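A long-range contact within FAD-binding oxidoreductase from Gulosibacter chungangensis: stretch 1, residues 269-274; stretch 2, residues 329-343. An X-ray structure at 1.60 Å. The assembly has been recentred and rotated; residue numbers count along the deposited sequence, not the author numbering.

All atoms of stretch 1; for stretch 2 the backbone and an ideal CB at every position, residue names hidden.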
# COMPACT_ATOMS: atom_id res chain seq x y z
N MET A 269 -4.74 -12.67 11.36
CA MET A 269 -5.84 -11.67 11.46
C MET A 269 -7.03 -12.22 12.23
O MET A 269 -8.13 -11.59 12.19
CB MET A 269 -6.32 -11.18 10.08
CG MET A 269 -5.27 -10.38 9.34
SD MET A 269 -5.86 -10.14 7.64
CE MET A 269 -4.44 -9.40 6.84
N ALA A 270 -6.83 -13.31 12.93
CA ALA A 270 -7.86 -13.96 13.77
C ALA A 270 -7.13 -14.91 14.70
O ALA A 270 -6.19 -15.59 14.27
CB ALA A 270 -8.88 -14.68 12.91
N PRO A 271 -7.54 -15.02 15.99
CA PRO A 271 -8.67 -14.25 16.55
C PRO A 271 -8.42 -12.79 16.94
O PRO A 271 -9.34 -12.09 17.24
CB PRO A 271 -8.92 -15.03 17.85
CG PRO A 271 -7.56 -15.45 18.27
CD PRO A 271 -6.97 -15.93 16.98
N LEU A 272 -7.20 -12.29 16.79
CA LEU A 272 -6.93 -10.86 16.99
C LEU A 272 -7.15 -10.19 15.63
O LEU A 272 -6.26 -10.27 14.74
CB LEU A 272 -5.53 -10.64 17.58
CG LEU A 272 -5.31 -11.06 19.04
CD1 LEU A 272 -3.84 -10.94 19.41
CD2 LEU A 272 -6.17 -10.21 19.98
N GLN A 273 -8.35 -9.63 15.46
CA GLN A 273 -8.81 -9.04 14.17
C GLN A 273 -8.29 -7.63 14.01
O GLN A 273 -8.18 -7.15 12.83
CB GLN A 273 -10.33 -9.04 14.17
CG GLN A 273 -10.92 -10.43 14.18
CD GLN A 273 -12.39 -10.30 14.52
OE1 GLN A 273 -12.72 -10.15 15.68
NE2 GLN A 273 -13.26 -10.53 13.52
N ALA A 274 -7.98 -6.98 15.12
CA ALA A 274 -7.22 -5.72 15.13
C ALA A 274 -6.00 -5.93 16.00
O ALA A 274 -6.04 -6.74 16.92
CB ALA A 274 -8.14 -4.61 15.63
N UNK A 329 -21.69 -15.23 17.19
CA UNK A 329 -21.14 -16.62 17.10
C UNK A 329 -19.64 -16.57 16.86
O UNK A 329 -18.93 -17.44 17.39
CB UNK A 329 -21.82 -17.41 15.98
N UNK A 330 -19.19 -15.61 16.08
CA UNK A 330 -17.77 -15.45 15.74
C UNK A 330 -17.02 -14.79 16.92
O UNK A 330 -15.96 -15.29 17.33
CB UNK A 330 -17.61 -14.61 14.47
N UNK A 331 -17.56 -13.69 17.43
CA UNK A 331 -16.95 -13.03 18.63
C UNK A 331 -16.75 -14.03 19.74
O UNK A 331 -15.66 -14.05 20.34
CB UNK A 331 -17.82 -11.88 19.14
N UNK A 332 -17.74 -14.85 20.06
CA UNK A 332 -17.63 -15.72 21.24
C UNK A 332 -16.50 -16.73 21.03
O UNK A 332 -15.82 -17.06 22.03
CB UNK A 332 -18.95 -16.44 21.51
N UNK A 333 -16.33 -17.24 19.80
CA UNK A 333 -15.21 -18.17 19.48
C UNK A 333 -13.89 -17.45 19.64
O UNK A 333 -12.96 -18.02 20.21
CB UNK A 333 -15.33 -18.72 18.06
N UNK A 334 -13.75 -16.25 19.10
CA UNK A 334 -12.45 -15.57 19.19
C UNK A 334 -12.11 -15.22 20.64
O UNK A 334 -10.98 -15.40 21.07
CB UNK A 334 -12.45 -14.30 18.33
N UNK A 335 -13.08 -14.67 21.38
CA UNK A 335 -12.85 -14.29 22.79
C UNK A 335 -12.41 -15.52 23.57
O UNK A 335 -11.45 -15.44 24.30
CB UNK A 335 -14.11 -13.68 23.41
N UNK A 336 -13.02 -16.68 23.35
CA UNK A 336 -12.62 -17.92 24.06
C UNK A 336 -11.17 -18.26 23.71
O UNK A 336 -10.38 -18.51 24.65
CB UNK A 336 -13.54 -19.09 23.70
N UNK A 337 -10.76 -18.12 22.44
CA UNK A 337 -9.35 -18.42 22.03
C UNK A 337 -8.38 -17.45 22.72
O UNK A 337 -7.33 -17.86 23.22
CB UNK A 337 -9.19 -18.32 20.51
N UNK A 338 -8.71 -16.18 22.73
CA UNK A 338 -7.83 -15.12 23.28
C UNK A 338 -7.74 -15.35 24.79
O UNK A 338 -6.63 -15.34 25.33
CB UNK A 338 -8.36 -13.72 22.97
N UNK A 339 -8.87 -15.40 25.49
CA UNK A 339 -8.89 -15.60 26.96
C UNK A 339 -8.05 -16.84 27.29
O UNK A 339 -7.17 -16.79 28.20
CB UNK A 339 -10.32 -15.76 27.48
N UNK A 340 -8.29 -17.95 26.59
CA UNK A 340 -7.61 -19.24 26.92
C UNK A 340 -6.10 -19.09 26.75
O UNK A 340 -5.34 -19.66 27.59
CB UNK A 340 -8.12 -20.38 26.03
N UNK A 341 -5.68 -18.34 25.76
CA UNK A 341 -4.24 -18.14 25.47
C UNK A 341 -3.56 -17.33 26.58
O UNK A 341 -2.54 -17.79 27.13
CB UNK A 341 -4.06 -17.43 24.13
N UNK A 342 -4.08 -16.16 26.91
CA UNK A 342 -3.42 -15.18 27.78
C UNK A 342 -3.54 -15.62 29.24
O UNK A 342 -2.66 -15.27 30.05
CB UNK A 342 -4.03 -13.79 27.59
N UNK A 343 -4.59 -16.36 29.59
CA UNK A 343 -4.82 -16.74 31.00
C UNK A 343 -3.88 -17.87 31.39
O UNK A 343 -3.81 -18.12 32.60
CB UNK A 343 -6.27 -17.16 31.23

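Stretch 2 enters already helical, so the spacing of its side chains is fixed in advance, and stretch 1, an irregular segment with a cis peptide bond before Pro271, reads one stripe of it. Position 329 has nothing of stretch 1 near its CB, so the contact sets no preference; it is Trp329, which makes no contact.

At 330 the CB points sideways and only a long side chain could reach the Gln273 amide; polar types would suit it. The residue is Gln330, extended with chi1 and chi2 both t. Its NE2 lies 3.9 Å from Gln273 NE2, a contact without a hydrogen bond.

Position 331 points away, 332 is out of reach and 333 points sideways with open space before it, so many residues would do. They are Ile331, Asp332 and Lys333, whose end leads away.

At position 334 the CA atom lies 4.8 Å from Pro271 CA, and the ideal CB lies 3.6 Å from Pro271 CB, with the Gln273 OE1 acceptor nearby. A flat side chain could lie along Ala270 and Pro271; a medium-sized aliphatic would also fit the proline. Tyr334 takes the place with chi1 m. Pro271 CA sits over one ring face, 4.0 Å from the centroid of the Tyr334 ring, a CH-pi contact, while Gln273 OE1 comes to the ring edge, 3.5 Å from Tyr334 CD2. Ala270 CB packs 3.7 Å from Tyr334 CZ. Within the helix, Gln330 NE2 donates to Tyr334 OH at 3.2 Å, tying the ring's far end to the preceding turn.

Positions 335 (pointing away) and 336 (out of reach) hold Ile335 and Glu336.

At 337 the CB faces the proline ring, 4.0 Å from Pro271 CG, and asks for something apolar, of almost any shape. Met337 answers, its CB 3.9 Å from Pro271 CG.

Position 338 points toward stretch 1, its ideal CB 5.1 Å from both Pro271 CG and Leu272 CD2. That gap favours an aliphatic such as leucine, isoleucine or methionine. Ile338 bridges it: CG1 is 3.8 Å from Pro271 CG, and CD1 is 3.8 Å from Leu272 CD2.

Positions 339, 340 and 341 are out of reach and hold Arg339, Asp340 and Ala341.

Position 342 points toward stretch 1 from a distance, so only a long side chain, aromatic or flexible, could touch Leu272. Tyr342 does, its OH 3.7 Å from Leu272 CD1 and hydrogen-bonded elsewhere in the structure. Position 343 lies beyond reach and could hold almost anything; it is Leu343.

Stretch 2 329-343: WQIDKYIEMIRDAYL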
# COMPACT_ATOMS: atom_id res chain seq x y z
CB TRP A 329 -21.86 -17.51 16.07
CG TRP A 329 -21.97 -16.93 14.69
CD1 TRP A 329 -23.04 -16.29 14.13
CD2 TRP A 329 -20.99 -17.03 13.66
NE1 TRP A 329 -22.75 -15.91 12.85
CE2 TRP A 329 -21.52 -16.38 12.52
CE3 TRP A 329 -19.72 -17.61 13.58
CZ2 TRP A 329 -20.78 -16.22 11.36
CZ3 TRP A 329 -19.02 -17.49 12.40
CH2 TRP A 329 -19.54 -16.80 11.32
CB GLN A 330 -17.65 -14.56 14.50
CG GLN A 330 -16.20 -14.34 14.10
CD GLN A 330 -16.09 -13.52 12.84
OE1 GLN A 330 -16.97 -12.71 12.52
NE2 GLN A 330 -15.02 -13.76 12.11
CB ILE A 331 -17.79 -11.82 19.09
CG1 ILE A 331 -17.73 -10.69 18.06
CG2 ILE A 331 -17.34 -11.40 20.48
CD1 ILE A 331 -18.70 -9.56 18.33
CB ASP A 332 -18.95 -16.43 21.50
CG ASP A 332 -20.01 -15.52 22.09
OD1 ASP A 332 -19.69 -14.33 22.43
OD2 ASP A 332 -21.15 -15.99 22.20
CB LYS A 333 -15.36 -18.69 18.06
CG LYS A 333 -16.49 -19.68 17.89
CD LYS A 333 -16.10 -21.06 18.33
CE LYS A 333 -17.04 -22.11 17.80
NZ LYS A 333 -16.85 -23.36 18.55
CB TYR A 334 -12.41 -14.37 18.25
CG TYR A 334 -12.42 -14.67 16.77
CD1 TYR A 334 -12.26 -15.95 16.25
CD2 TYR A 334 -12.53 -13.63 15.86
CE1 TYR A 334 -12.28 -16.18 14.89
CE2 TYR A 334 -12.55 -13.85 14.49
CZ TYR A 334 -12.40 -15.13 14.00
OH TYR A 334 -12.38 -15.39 12.66
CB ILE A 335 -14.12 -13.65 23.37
CG1 ILE A 335 -14.41 -12.30 22.71
CG2 ILE A 335 -14.07 -13.62 24.89
CD1 ILE A 335 -13.51 -11.18 23.17
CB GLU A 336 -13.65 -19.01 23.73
CG GLU A 336 -13.28 -20.39 24.20
CD GLU A 336 -14.24 -21.50 23.78
OE1 GLU A 336 -14.63 -21.58 22.56
OE2 GLU A 336 -14.58 -22.31 24.65
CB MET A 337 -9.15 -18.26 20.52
CG MET A 337 -9.92 -19.30 19.73
SD MET A 337 -9.79 -18.88 17.97
CE MET A 337 -11.03 -19.96 17.28
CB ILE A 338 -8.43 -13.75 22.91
CG1 ILE A 338 -8.31 -13.47 21.41
CG2 ILE A 338 -7.80 -12.64 23.76
CD1 ILE A 338 -9.20 -12.32 20.95
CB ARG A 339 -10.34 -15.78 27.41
CG ARG A 339 -10.59 -15.64 28.90
CD ARG A 339 -12.03 -16.03 29.22
NE ARG A 339 -12.26 -15.83 30.64
CZ ARG A 339 -12.10 -16.75 31.60
NH1 ARG A 339 -11.71 -17.98 31.32
NH2 ARG A 339 -12.31 -16.41 32.86
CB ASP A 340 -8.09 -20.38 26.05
CG ASP A 340 -9.47 -20.90 26.43
OD1 ASP A 340 -9.95 -21.76 25.68
OD2 ASP A 340 -10.05 -20.41 27.42
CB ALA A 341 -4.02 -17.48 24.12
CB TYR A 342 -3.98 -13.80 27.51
CG TYR A 342 -3.52 -13.15 26.24
CD1 TYR A 342 -2.24 -12.61 26.17
CD2 TYR A 342 -4.36 -13.03 25.15
CE1 TYR A 342 -1.80 -11.96 25.03
CE2 TYR A 342 -3.96 -12.36 24.00
CZ TYR A 342 -2.69 -11.80 23.97
OH TYR A 342 -2.43 -11.16 22.81
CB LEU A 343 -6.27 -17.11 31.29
CG LEU A 343 -7.30 -15.97 31.36
CD1 LEU A 343 -8.61 -16.54 31.84
CD2 LEU A 343 -6.89 -14.83 32.23
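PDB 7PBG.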